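Local coordinates for protein ORF59 (Human herpesvirus 8, PDB 3HSL) that raises the processivity of the viral DNA polymerase during lytic replication as its accessory subunit, probably by keeping the enzyme from leaving the template, at residues His11-Arg15 with Leu71-His77; Ser95-His99 with Ser143-Lys147; Leu181-Arg186 with Leu257-Arg262; Asp193-Thr197 with Phe209-Gly213; Pro267-Thr271 with Val287-Ser293. One frame throughout, in Å; residues are numbered along the deposited sequence.

Interaction 1. Residues His11-Arg15 with Leu71-His77; sequences HYGVR and LTPLVGH
The edge of the Y12 ring points into one face of the H77 imidazole, a T-shaped pair with centroids 5.3 Å apart and planes at 75°. Y12 CE1 stands over the centre of that face; L74 O sits at the imidazole's edge, in its plane, and H77 ND1 lies level with the tyrosine ring at the rim. The pair closes one end of an antiparallel strand pairing, in which 71-73 is the outermost strand of a five-stranded sheet and lies against 12-16. With CG anti to the backbone N (chi1 -175°), Y12 runs alongside P73, and its OH comes 3.8 Å from P73 CB before bonding A46 O farther on. V14 and P73 form a non-hydrogen-bonded pair on one face of the sheet. R15 and T72 follow as a hydrogen-bonded pair with side chains on the opposite face, joined by R15 N to T72 O at 2.7 Å and T72 N to R15 O at 3.0 Å. V14 CG1 adds an apolar contact with L71 CD2, 3.9 Å away. One residue past P73, L74 N donates to G13 O at 3.0 Å, from well above the carbonyl plane.

Interaction 2. Residues Ser95-His99 with Ser143-Lys147; sequences SGFTH and STVHK
S95 starts the contact with its OG at the edge of the H146 imidazole, close to the ring plane and nearest to CE1, though the pair is not a hydrogen bond. F97 carries most of the packing. Swung away from its backbone N by chi1 of -169°, the phenyl ring lies over H146 as an offset stack, centroids 4.4 Å apart and planes 14° from parallel. The two side chains run antiparallel to each other, so each CB sits over the other's ring: H146 CB is 3.6 Å from the F97 centroid and F97 CB 3.8 Å from the imidazole centroid, both CH-pi contacts. T144 CG2 adds a methyl 3.8 Å from F97 CE1. H99, the first residue of helix 99-103, completes the aromatic cluster: it crosses H146 at about a right angle, with H99 CE1 4.1 Å from H146 CD2, while its ND1 bonds N90 O. The stacked imidazole is pinned at both nitrogens, by S92 OG at NE2 and by T144 OG1 of the second subunit at ND1. Strand 143-149 pairs with its counterpart there, and the phenyl face and two polar partners probably hold the imidazole's tilt, leaving ND1 aimed across the dimer interface.

Interaction 3. Residues Leu181-Arg186 with Leu257-Arg262; sequences LLKWLR and LIAALR
Segments 181-186 and 257-262, parts of helices 175-186 and 254-263, run roughly antiparallel, their axes 10.3 Å apart at closest and at 153° to one another, and the closest CA atoms, those of R186 and I258, are 6.8 Å apart. L185 lies at the middle of the contact. Its CG lies anti to the carbonyl carbon (chi1 -73°), sending CD1 across to meet two leucines at about right angles: L261 CD1 at 3.5 Å and L257 CD2 at 3.8 Å. I258 CD1 packs on L185 CB and also lies near R186 N. On the flanks, L181 CD2 approaches L261 CD1 at 4.3 Å and L182 CD2 approaches I258 CG2 at the same distance. R186, bent at chi3, reaches across with its guanidinium plane almost perpendicular to that of R262, so that its NH2 comes over one face of the R262 group. The modelled closeness of NH2 to R262 NE sets two donors of like charge against each other and is doubtful at this resolution. One face of the R186 group lies against L182 CD2. Such a helix pair, backed by sheet, is in keeping with the processivity fold of DNA polymerase accessory factors. L181 and W184 rest on strand 206-211, W184 also meets strand 214-222, and L257 and A260 pack on strand 296-302.

Interaction 4. Residues Asp193-Thr197 with Phe209-Gly213; sequences DQTVT and FSLGG
T197 and S210 are joined by two backbone hydrogen bonds, T197 N to S210 O and S210 N to T197 O, each 2.9 Å long with an N-H...O angle of 164°. They make a hydrogen-bonded antiparallel pair in the beta hairpin of strands 195-201 and 206-211. The first donor lies in the carbonyl plane of its acceptor, and the second comes in nearly straight on the end of the C=O. On the face carrying this pair, the side chains of T197 and S210 sit together, with T197 OG1 only touching S210 CB. T197 also packs against L249 and R251 of strand 248-253, the next strand over.

The buried side chains of V196 and L211 pack together at a slant. A chi1 of -162° carries the L211 branches out over the neighbouring strand and puts CD1 3.9 Å from V196 CG2. Its other branch, CD2, meets the aliphatic start of Q194, with Q194 CB 3.8 Å away, and the two chains cross at about a right angle. L254, at the start of helix 254-263, packs on both V196 and L211, so that helix covers these two residues, while F209 packs on helix 175-186. Just ahead of the strand, the carboxylate of D193 is held by S253 OG and E255 N and ties this end of the hairpin to helix 254-263. Beyond L211 the chain turns away through G212. S210 O, bonded to T197 N, also takes a CH...O contact from V196 CA at 3.5 Å.

Interaction 5. Residues Pro267-Thr271 with Val287-Ser293; sequences PGWFT and VPTGCQS
W269 brings the benzo edge of its indole to S293 CB, which lies near the ring plane and 3.5 Å from CE3, with Q292 O close to CZ3. The Q292 side chain crosses the indole at a slant: its CG is 4.1 Å from W269 CH2, and its amide plane is only 4° from that of the indole. F270 meets the same serine from a different direction, F270 CZ standing 3.9 Å from S293 CB, while V287 C lies at the edge of the phenyl ring. Across the strand, T271 CG2 and T289 CG2 form a methyl contact at 3.5 Å. The backbone oxygen of W269 is gripped twice, by T289 N at 2.7 Å, from above the carbonyl plane, and weakly by T289 OG1. Chi1 of 62° sets the hydroxyl on the side from which the weak bond can form. T271 and V287 then form a hydrogen-bonded pair, V287 N to T271 O being 2.6 Å and T271 N to V287 O 3.0 Å, with F270 opposite P288 in the non-hydrogen-bonded position. Behind the aromatics, helix 18-35 contributes R26 and V27 against W269, and V27 also reaches F270. Strand 296-302 supports F270 through V296 and L298. W269 and F270 both face V266 across the turn at P267-G268, a classic beta bulge, and beyond it the contact closes the antiparallel hairpin of strands 270-276 and 282-288.

Interactions 3 and 4 are the only two that touch, their centres 12 Å apart: L181 CD1 meets F209 CD2 at 3.5 Å, and W184 CH2 lies 3.6 Å from F209 O. Along the chain, interaction 4 is nested inside the loop that interaction 3 closes. Interaction 5 follows directly after helix 254-263, about 19 Å from interaction 3 between centres. Interactions 1 and 2 lie at the other end of the molecule, 19 Å apart between centres, at the two ends of one five-stranded sheet within the chain, which the second subunit continues beyond 143-149 at interaction 2. Interactions 1 and 4 are separated by about 48 Å between centres, on opposite sides of the chain's centre.

Interaction 1. Residues His11-Arg15 with Leu71-His77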
# COMPACT_ATOMS: atom_id res chain seq x y z
N HIS A 11 -25.20 18.08 -5.81
CA HIS A 11 -24.99 19.18 -6.77
C HIS A 11 -24.18 18.95 -8.08
O HIS A 11 -24.52 19.56 -9.11
CB HIS A 11 -24.69 20.55 -6.11
CG HIS A 11 -23.47 20.56 -5.24
ND1 HIS A 11 -22.19 20.64 -5.75
CD2 HIS A 11 -23.33 20.51 -3.89
CE1 HIS A 11 -21.32 20.63 -4.75
NE2 HIS A 11 -21.99 20.55 -3.62
N TYR A 12 -23.15 18.10 -8.06
CA TYR A 12 -22.34 17.90 -9.28
C TYR A 12 -21.54 16.61 -9.31
O TYR A 12 -20.81 16.30 -8.37
CB TYR A 12 -21.38 19.09 -9.47
CG TYR A 12 -20.55 19.10 -10.74
CD1 TYR A 12 -21.08 19.59 -11.92
CD2 TYR A 12 -19.24 18.63 -10.75
CE1 TYR A 12 -20.33 19.62 -13.09
CE2 TYR A 12 -18.48 18.65 -11.92
CZ TYR A 12 -19.04 19.14 -13.09
OH TYR A 12 -18.32 19.17 -14.27
N GLY A 13 -21.69 15.86 -10.39
CA GLY A 13 -21.01 14.59 -10.57
C GLY A 13 -20.36 14.50 -11.93
O GLY A 13 -20.73 15.21 -12.86
N VAL A 14 -19.38 13.61 -12.05
CA VAL A 14 -18.67 13.43 -13.29
C VAL A 14 -18.28 11.96 -13.49
O VAL A 14 -17.94 11.27 -12.52
CB VAL A 14 -17.41 14.35 -13.30
CG1 VAL A 14 -16.38 13.89 -12.25
CG2 VAL A 14 -16.77 14.38 -14.66
N ARG A 15 -18.33 11.50 -14.74
CA ARG A 15 -17.94 10.15 -15.10
C ARG A 15 -16.49 10.27 -15.57
O ARG A 15 -16.16 11.15 -16.37
CB ARG A 15 -18.80 9.59 -16.22
CG ARG A 15 -18.26 8.28 -16.81
CD ARG A 15 -19.01 7.87 -18.09
NE ARG A 15 -18.31 6.82 -18.86
CZ ARG A 15 -17.34 7.05 -19.76
NH1 ARG A 15 -16.93 8.29 -20.02
NH2 ARG A 15 -16.78 6.03 -20.40
N LEU A 71 -13.06 13.82 -18.32
CA LEU A 71 -14.28 13.81 -17.55
C LEU A 71 -15.50 14.27 -18.33
O LEU A 71 -15.43 15.16 -19.19
CB LEU A 71 -14.10 14.67 -16.29
CG LEU A 71 -12.90 14.46 -15.35
CD1 LEU A 71 -11.65 15.07 -15.98
CD2 LEU A 71 -13.09 15.15 -14.02
N THR A 72 -16.63 13.64 -18.01
CA THR A 72 -17.92 13.94 -18.61
C THR A 72 -18.92 14.12 -17.46
O THR A 72 -19.17 13.18 -16.72
CB THR A 72 -18.38 12.85 -19.62
OG1 THR A 72 -17.48 12.83 -20.74
CG2 THR A 72 -19.78 13.14 -20.14
N PRO A 73 -19.48 15.33 -17.32
CA PRO A 73 -20.44 15.61 -16.24
C PRO A 73 -21.74 14.85 -16.39
O PRO A 73 -22.12 14.49 -17.50
CB PRO A 73 -20.69 17.12 -16.36
CG PRO A 73 -20.31 17.47 -17.74
CD PRO A 73 -19.26 16.51 -18.18
N LEU A 74 -22.42 14.60 -15.27
CA LEU A 74 -23.69 13.89 -15.30
C LEU A 74 -24.83 14.88 -15.46
O LEU A 74 -24.84 15.94 -14.82
CB LEU A 74 -23.88 13.06 -14.04
CG LEU A 74 -22.86 11.95 -13.78
CD1 LEU A 74 -23.21 11.22 -12.48
CD2 LEU A 74 -22.77 10.98 -14.98
N VAL A 75 -25.79 14.54 -16.31
CA VAL A 75 -26.94 15.42 -16.57
C VAL A 75 -27.73 15.73 -15.29
O VAL A 75 -27.85 14.87 -14.40
CB VAL A 75 -27.90 14.87 -17.68
CG1 VAL A 75 -27.18 14.83 -19.04
CG2 VAL A 75 -28.50 13.50 -17.30
N GLY A 76 -28.23 16.96 -15.22
CA GLY A 76 -29.01 17.43 -14.07
C GLY A 76 -28.23 18.09 -12.94
O GLY A 76 -28.72 18.15 -11.80
N HIS A 77 -27.03 18.59 -13.22
CA HIS A 77 -26.23 19.27 -12.19
C HIS A 77 -26.75 20.70 -12.04
O HIS A 77 -26.99 21.39 -13.04
CB HIS A 77 -24.73 19.22 -12.50
CG HIS A 77 -24.35 19.84 -13.80
ND1 HIS A 77 -24.12 21.19 -13.95
CD2 HIS A 77 -24.14 19.29 -15.02
CE1 HIS A 77 -23.80 21.45 -15.20
NE2 HIS A 77 -23.80 20.31 -15.88

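Interaction 2. Residues Ser95-His99 with Ser143-Lys147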
# COMPACT_ATOMS: atom_id res chain seq x y z
N SER A 95 -7.38 6.57 6.11
CA SER A 95 -7.70 5.66 5.01
C SER A 95 -6.60 4.94 4.27
O SER A 95 -5.41 5.23 4.34
CB SER A 95 -8.60 6.31 3.92
OG SER A 95 -9.95 6.42 4.33
N GLY A 96 -7.12 3.96 3.56
CA GLY A 96 -6.43 3.08 2.68
C GLY A 96 -7.30 3.27 1.46
O GLY A 96 -8.03 2.35 1.02
N PHE A 97 -7.23 4.50 0.93
CA PHE A 97 -7.91 4.88 -0.28
C PHE A 97 -7.15 6.05 -0.90
O PHE A 97 -7.01 7.11 -0.31
CB PHE A 97 -9.39 5.18 -0.14
CG PHE A 97 -10.07 5.31 -1.48
CD1 PHE A 97 -10.57 4.18 -2.14
CD2 PHE A 97 -10.19 6.54 -2.11
CE1 PHE A 97 -11.19 4.30 -3.39
CE2 PHE A 97 -10.80 6.67 -3.34
CZ PHE A 97 -11.31 5.55 -3.99
N THR A 98 -6.65 5.81 -2.11
CA THR A 98 -5.90 6.81 -2.84
C THR A 98 -6.64 6.99 -4.16
O THR A 98 -6.58 6.13 -5.05
CB THR A 98 -4.44 6.38 -2.99
OG1 THR A 98 -3.88 6.24 -1.68
CG2 THR A 98 -3.65 7.37 -3.76
N HIS A 99 -7.33 8.11 -4.28
CA HIS A 99 -8.09 8.35 -5.48
C HIS A 99 -7.37 7.96 -6.78
O HIS A 99 -7.82 7.05 -7.49
CB HIS A 99 -8.62 9.78 -5.53
CG HIS A 99 -9.67 10.06 -4.49
ND1 HIS A 99 -9.36 10.34 -3.18
CD2 HIS A 99 -11.02 10.11 -4.58
CE1 HIS A 99 -10.48 10.55 -2.50
NE2 HIS A 99 -11.49 10.42 -3.33
N SER A 143 -16.73 -3.58 -6.24
CA SER A 143 -16.76 -2.13 -6.28
C SER A 143 -16.32 -1.54 -4.94
O SER A 143 -16.25 -2.25 -3.93
CB SER A 143 -18.15 -1.58 -6.68
OG SER A 143 -19.14 -1.77 -5.67
N THR A 144 -16.04 -0.24 -4.95
CA THR A 144 -15.65 0.51 -3.76
C THR A 144 -16.33 1.87 -3.82
O THR A 144 -16.36 2.51 -4.88
CB THR A 144 -14.14 0.76 -3.68
OG1 THR A 144 -13.43 -0.49 -3.54
CG2 THR A 144 -13.81 1.66 -2.49
N VAL A 145 -16.90 2.33 -2.71
CA VAL A 145 -17.52 3.66 -2.67
C VAL A 145 -16.92 4.42 -1.49
O VAL A 145 -17.25 4.15 -0.32
CB VAL A 145 -19.06 3.64 -2.63
CG1 VAL A 145 -19.60 5.05 -2.46
CG2 VAL A 145 -19.62 3.00 -3.90
N HIS A 146 -16.03 5.36 -1.80
CA HIS A 146 -15.35 6.15 -0.79
C HIS A 146 -15.89 7.57 -0.70
O HIS A 146 -15.88 8.29 -1.70
CB HIS A 146 -13.85 6.18 -1.10
CG HIS A 146 -13.03 6.84 -0.04
ND1 HIS A 146 -12.73 6.22 1.16
CD2 HIS A 146 -12.46 8.06 0.02
CE1 HIS A 146 -12.00 7.03 1.90
NE2 HIS A 146 -11.82 8.15 1.24
N LYS A 147 -16.36 7.94 0.48
CA LYS A 147 -16.87 9.28 0.74
C LYS A 147 -15.84 10.01 1.56
O LYS A 147 -15.18 9.42 2.42
CB LYS A 147 -18.19 9.25 1.51
CG LYS A 147 -19.31 8.57 0.74
CD LYS A 147 -20.65 8.59 1.45
CE LYS A 147 -21.69 7.84 0.59
NZ LYS A 147 -23.06 7.93 1.16

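Interaction 3. Residues Leu181-Arg186 with Leu257-Arg262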
# COMPACT_ATOMS: atom_id res chain seq x y z
N LEU A 181 23.81 16.19 -15.77
CA LEU A 181 23.43 17.24 -14.83
C LEU A 181 22.81 16.67 -13.55
O LEU A 181 23.04 17.18 -12.44
CB LEU A 181 22.40 18.18 -15.47
CG LEU A 181 21.78 19.25 -14.54
CD1 LEU A 181 22.84 20.19 -13.97
CD2 LEU A 181 20.65 20.04 -15.22
N LEU A 182 22.03 15.61 -13.71
CA LEU A 182 21.37 14.98 -12.59
C LEU A 182 22.42 14.20 -11.77
O LEU A 182 22.43 14.29 -10.54
CB LEU A 182 20.28 14.05 -13.11
CG LEU A 182 19.08 13.70 -12.23
CD1 LEU A 182 18.34 12.55 -12.89
CD2 LEU A 182 19.45 13.31 -10.84
N LYS A 183 23.29 13.45 -12.44
CA LYS A 183 24.32 12.67 -11.73
C LYS A 183 25.12 13.59 -10.82
O LYS A 183 25.39 13.25 -9.67
CB LYS A 183 25.26 11.95 -12.70
N TRP A 184 25.48 14.74 -11.38
CA TRP A 184 26.24 15.77 -10.69
C TRP A 184 25.44 16.33 -9.53
O TRP A 184 25.95 16.46 -8.42
CB TRP A 184 26.61 16.89 -11.68
CG TRP A 184 27.53 17.92 -11.09
CD1 TRP A 184 28.89 17.87 -11.06
CD2 TRP A 184 27.16 19.15 -10.45
NE1 TRP A 184 29.39 18.99 -10.44
CE2 TRP A 184 28.35 19.79 -10.06
CE3 TRP A 184 25.93 19.77 -10.18
CZ2 TRP A 184 28.36 21.02 -9.41
CZ3 TRP A 184 25.94 21.00 -9.52
CH2 TRP A 184 27.15 21.61 -9.15
N LEU A 185 24.18 16.65 -9.76
CA LEU A 185 23.36 17.17 -8.68
C LEU A 185 23.30 16.25 -7.48
O LEU A 185 23.66 16.66 -6.37
CB LEU A 185 21.96 17.57 -9.15
CG LEU A 185 21.81 18.83 -10.00
CD1 LEU A 185 20.39 18.97 -10.51
CD2 LEU A 185 22.21 20.06 -9.21
N ARG A 186 22.85 15.01 -7.69
CA ARG A 186 22.74 14.07 -6.57
C ARG A 186 24.05 13.73 -5.87
O ARG A 186 24.03 13.29 -4.72
CB ARG A 186 21.95 12.81 -6.92
CG ARG A 186 22.55 11.93 -8.00
CD ARG A 186 21.93 10.53 -7.92
NE ARG A 186 20.47 10.59 -7.99
CZ ARG A 186 19.76 10.43 -9.10
NH1 ARG A 186 20.36 10.21 -10.27
NH2 ARG A 186 18.44 10.50 -9.05
N LEU A 257 14.86 20.20 -6.69
CA LEU A 257 15.41 20.17 -8.03
C LEU A 257 15.63 18.74 -8.51
O LEU A 257 15.22 18.41 -9.61
CB LEU A 257 16.68 21.02 -8.13
CG LEU A 257 17.39 21.16 -9.49
CD1 LEU A 257 16.46 21.61 -10.61
CD2 LEU A 257 18.56 22.10 -9.39
N ILE A 258 16.28 17.92 -7.69
CA ILE A 258 16.54 16.52 -8.01
C ILE A 258 15.20 15.84 -8.37
O ILE A 258 15.01 15.36 -9.48
CB ILE A 258 17.13 15.75 -6.78
CG1 ILE A 258 18.37 16.45 -6.17
CG2 ILE A 258 17.43 14.28 -7.15
CD1 ILE A 258 19.66 16.39 -6.98
N ALA A 259 14.28 15.80 -7.42
CA ALA A 259 12.97 15.20 -7.62
C ALA A 259 12.27 15.79 -8.84
O ALA A 259 11.68 15.06 -9.65
CB ALA A 259 12.14 15.39 -6.38
N ALA A 260 12.32 17.11 -8.98
CA ALA A 260 11.68 17.75 -10.10
C ALA A 260 12.21 17.13 -11.39
O ALA A 260 11.43 16.63 -12.20
CB ALA A 260 11.88 19.23 -10.07
N LEU A 261 13.54 17.16 -11.58
CA LEU A 261 14.17 16.59 -12.77
C LEU A 261 13.96 15.10 -12.95
O LEU A 261 14.01 14.59 -14.06
CB LEU A 261 15.67 16.87 -12.76
CG LEU A 261 16.18 18.31 -12.88
CD1 LEU A 261 17.68 18.27 -12.68
CD2 LEU A 261 15.78 19.00 -14.21
N ARG A 262 13.74 14.39 -11.85
CA ARG A 262 13.54 12.96 -11.90
C ARG A 262 12.09 12.62 -12.21
O ARG A 262 11.82 11.66 -12.93
CB ARG A 262 14.12 12.36 -10.62
CG ARG A 262 14.08 10.85 -10.49
CD ARG A 262 15.43 10.37 -9.83
NE ARG A 262 15.71 10.87 -8.48
CZ ARG A 262 15.70 10.12 -7.37
NH1 ARG A 262 15.42 8.81 -7.42
NH2 ARG A 262 15.98 10.69 -6.20

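Interaction 4. Residues Asp193-Thr197 with Phe209-Gly213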
# COMPACT_ATOMS: atom_id res chain seq x y z
N ASP A 193 19.35 19.57 3.31
CA ASP A 193 19.12 20.24 2.04
C ASP A 193 19.95 21.51 1.94
O ASP A 193 20.37 22.09 2.95
CB ASP A 193 17.63 20.57 1.84
CG ASP A 193 17.29 20.88 0.40
OD1 ASP A 193 17.87 20.21 -0.49
OD2 ASP A 193 16.46 21.77 0.13
N GLN A 194 20.20 21.94 0.71
CA GLN A 194 20.98 23.12 0.45
C GLN A 194 20.23 23.93 -0.60
O GLN A 194 19.30 23.42 -1.22
CB GLN A 194 22.34 22.72 -0.12
CG GLN A 194 23.01 21.57 0.63
CD GLN A 194 24.40 21.25 0.10
OE1 GLN A 194 24.66 20.14 -0.37
NE2 GLN A 194 25.31 22.22 0.18
N THR A 195 20.63 25.18 -0.80
CA THR A 195 19.97 25.96 -1.82
C THR A 195 20.93 25.93 -3.02
O THR A 195 22.13 26.10 -2.86
CB THR A 195 19.68 27.43 -1.38
OG1 THR A 195 20.79 28.27 -1.67
CG2 THR A 195 19.27 27.53 0.09
N VAL A 196 20.39 25.70 -4.22
CA VAL A 196 21.23 25.67 -5.41
C VAL A 196 20.88 26.93 -6.18
O VAL A 196 19.70 27.23 -6.34
CB VAL A 196 20.86 24.54 -6.36
CG1 VAL A 196 22.01 24.30 -7.33
CG2 VAL A 196 20.59 23.28 -5.61
N THR A 197 21.88 27.67 -6.65
CA THR A 197 21.53 28.83 -7.42
C THR A 197 21.71 28.36 -8.87
O THR A 197 22.70 27.72 -9.20
CB THR A 197 22.39 30.06 -7.08
OG1 THR A 197 23.66 29.94 -7.71
CG2 THR A 197 22.56 30.23 -5.58
N PHE A 209 24.98 25.78 -12.54
CA PHE A 209 24.39 25.26 -11.31
C PHE A 209 25.47 25.43 -10.25
O PHE A 209 26.56 24.90 -10.38
CB PHE A 209 23.92 23.81 -11.49
CG PHE A 209 22.79 23.67 -12.50
CD1 PHE A 209 21.46 23.57 -12.07
CD2 PHE A 209 23.05 23.65 -13.87
CE1 PHE A 209 20.40 23.45 -12.99
CE2 PHE A 209 22.00 23.52 -14.81
CZ PHE A 209 20.67 23.42 -14.37
N SER A 210 25.15 26.20 -9.22
CA SER A 210 26.09 26.52 -8.15
C SER A 210 25.58 26.13 -6.79
O SER A 210 24.47 26.51 -6.37
CB SER A 210 26.42 28.01 -8.18
OG SER A 210 27.28 28.34 -7.10
N LEU A 211 26.41 25.37 -6.09
CA LEU A 211 26.01 24.88 -4.80
C LEU A 211 27.22 24.69 -3.89
O LEU A 211 28.29 24.25 -4.34
CB LEU A 211 25.31 23.55 -5.07
CG LEU A 211 24.37 22.84 -4.12
CD1 LEU A 211 23.98 21.58 -4.84
CD2 LEU A 211 25.04 22.50 -2.81
N GLY A 212 27.07 25.03 -2.61
CA GLY A 212 28.18 24.91 -1.68
C GLY A 212 29.26 25.72 -2.37
O GLY A 212 29.08 26.92 -2.62
N GLY A 213 30.38 25.07 -2.67
CA GLY A 213 31.50 25.73 -3.35
C GLY A 213 31.88 25.11 -4.69
O GLY A 213 33.03 25.23 -5.11

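Interaction 5. Residues Pro267-Thr271 with Val287-Ser293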
# COMPACT_ATOMS: atom_id res chain seq x y z
N PRO A 267 10.10 8.08 -19.21
CA PRO A 267 10.50 7.32 -20.40
C PRO A 267 9.37 7.00 -21.38
O PRO A 267 8.42 6.31 -21.03
CB PRO A 267 11.10 6.03 -19.81
CG PRO A 267 11.67 6.50 -18.50
CD PRO A 267 10.62 7.46 -17.98
N GLY A 268 9.51 7.52 -22.59
CA GLY A 268 8.53 7.33 -23.66
C GLY A 268 7.44 8.39 -23.57
O GLY A 268 6.44 8.30 -24.28
N TRP A 269 7.64 9.38 -22.71
CA TRP A 269 6.66 10.45 -22.50
C TRP A 269 7.18 11.87 -22.34
O TRP A 269 6.96 12.72 -23.21
CB TRP A 269 5.78 10.10 -21.30
CG TRP A 269 4.86 8.97 -21.56
CD1 TRP A 269 5.16 7.65 -21.57
CD2 TRP A 269 3.46 9.07 -21.86
NE1 TRP A 269 4.05 6.91 -21.86
CE2 TRP A 269 2.99 7.76 -22.04
CE3 TRP A 269 2.58 10.14 -21.99
CZ2 TRP A 269 1.66 7.48 -22.35
CZ3 TRP A 269 1.27 9.88 -22.29
CH2 TRP A 269 0.81 8.56 -22.47
N PHE A 270 7.86 12.14 -21.23
CA PHE A 270 8.37 13.47 -20.96
C PHE A 270 9.85 13.50 -20.69
O PHE A 270 10.43 12.49 -20.29
CB PHE A 270 7.66 14.11 -19.74
CG PHE A 270 6.19 14.27 -19.92
CD1 PHE A 270 5.67 15.28 -20.71
CD2 PHE A 270 5.30 13.41 -19.27
CE1 PHE A 270 4.31 15.43 -20.87
CE2 PHE A 270 3.92 13.55 -19.42
CZ PHE A 270 3.43 14.56 -20.23
N THR A 271 10.43 14.67 -20.92
CA THR A 271 11.84 14.96 -20.70
C THR A 271 11.86 16.38 -20.10
O THR A 271 11.12 17.25 -20.56
CB THR A 271 12.68 14.85 -21.99
OG1 THR A 271 14.07 14.94 -21.68
CG2 THR A 271 12.30 15.93 -23.02
N VAL A 287 8.65 17.92 -21.06
CA VAL A 287 8.47 18.31 -22.45
C VAL A 287 8.15 17.01 -23.15
O VAL A 287 8.94 16.07 -23.05
CB VAL A 287 9.74 19.02 -23.00
CG1 VAL A 287 9.62 19.31 -24.47
CG2 VAL A 287 9.99 20.30 -22.25
N PRO A 288 7.00 16.94 -23.85
CA PRO A 288 6.58 15.72 -24.56
C PRO A 288 7.63 15.18 -25.53
O PRO A 288 8.14 15.92 -26.36
CB PRO A 288 5.30 16.14 -25.30
CG PRO A 288 5.24 17.60 -25.23
CD PRO A 288 6.02 18.02 -24.00
N THR A 289 7.93 13.89 -25.41
CA THR A 289 8.91 13.24 -26.27
C THR A 289 8.16 12.37 -27.27
O THR A 289 8.69 11.98 -28.32
CB THR A 289 9.86 12.35 -25.44
OG1 THR A 289 9.13 11.31 -24.78
CG2 THR A 289 10.57 13.16 -24.39
N GLY A 290 6.92 12.06 -26.93
CA GLY A 290 6.08 11.22 -27.75
C GLY A 290 4.95 11.96 -28.41
O GLY A 290 4.98 13.18 -28.57
N CYS A 291 3.95 11.17 -28.79
CA CYS A 291 2.78 11.65 -29.50
C CYS A 291 1.41 11.33 -28.87
O CYS A 291 0.37 11.51 -29.52
CB CYS A 291 2.86 11.10 -30.92
SG CYS A 291 1.44 11.45 -31.92
N GLN A 292 1.37 10.87 -27.62
CA GLN A 292 0.07 10.58 -27.03
C GLN A 292 -0.22 11.24 -25.69
O GLN A 292 -1.07 10.77 -24.92
CB GLN A 292 -0.32 9.08 -27.10
CG GLN A 292 0.66 8.05 -26.53
CD GLN A 292 0.22 6.59 -26.83
OE1 GLN A 292 -0.95 6.31 -27.14
NE2 GLN A 292 1.16 5.66 -26.73
N SER A 293 0.51 12.33 -25.43
CA SER A 293 0.36 13.12 -24.20
C SER A 293 -0.27 14.52 -24.38
O SER A 293 0.04 15.44 -23.63
CB SER A 293 1.70 13.19 -23.41
OG SER A 293 2.75 13.75 -24.17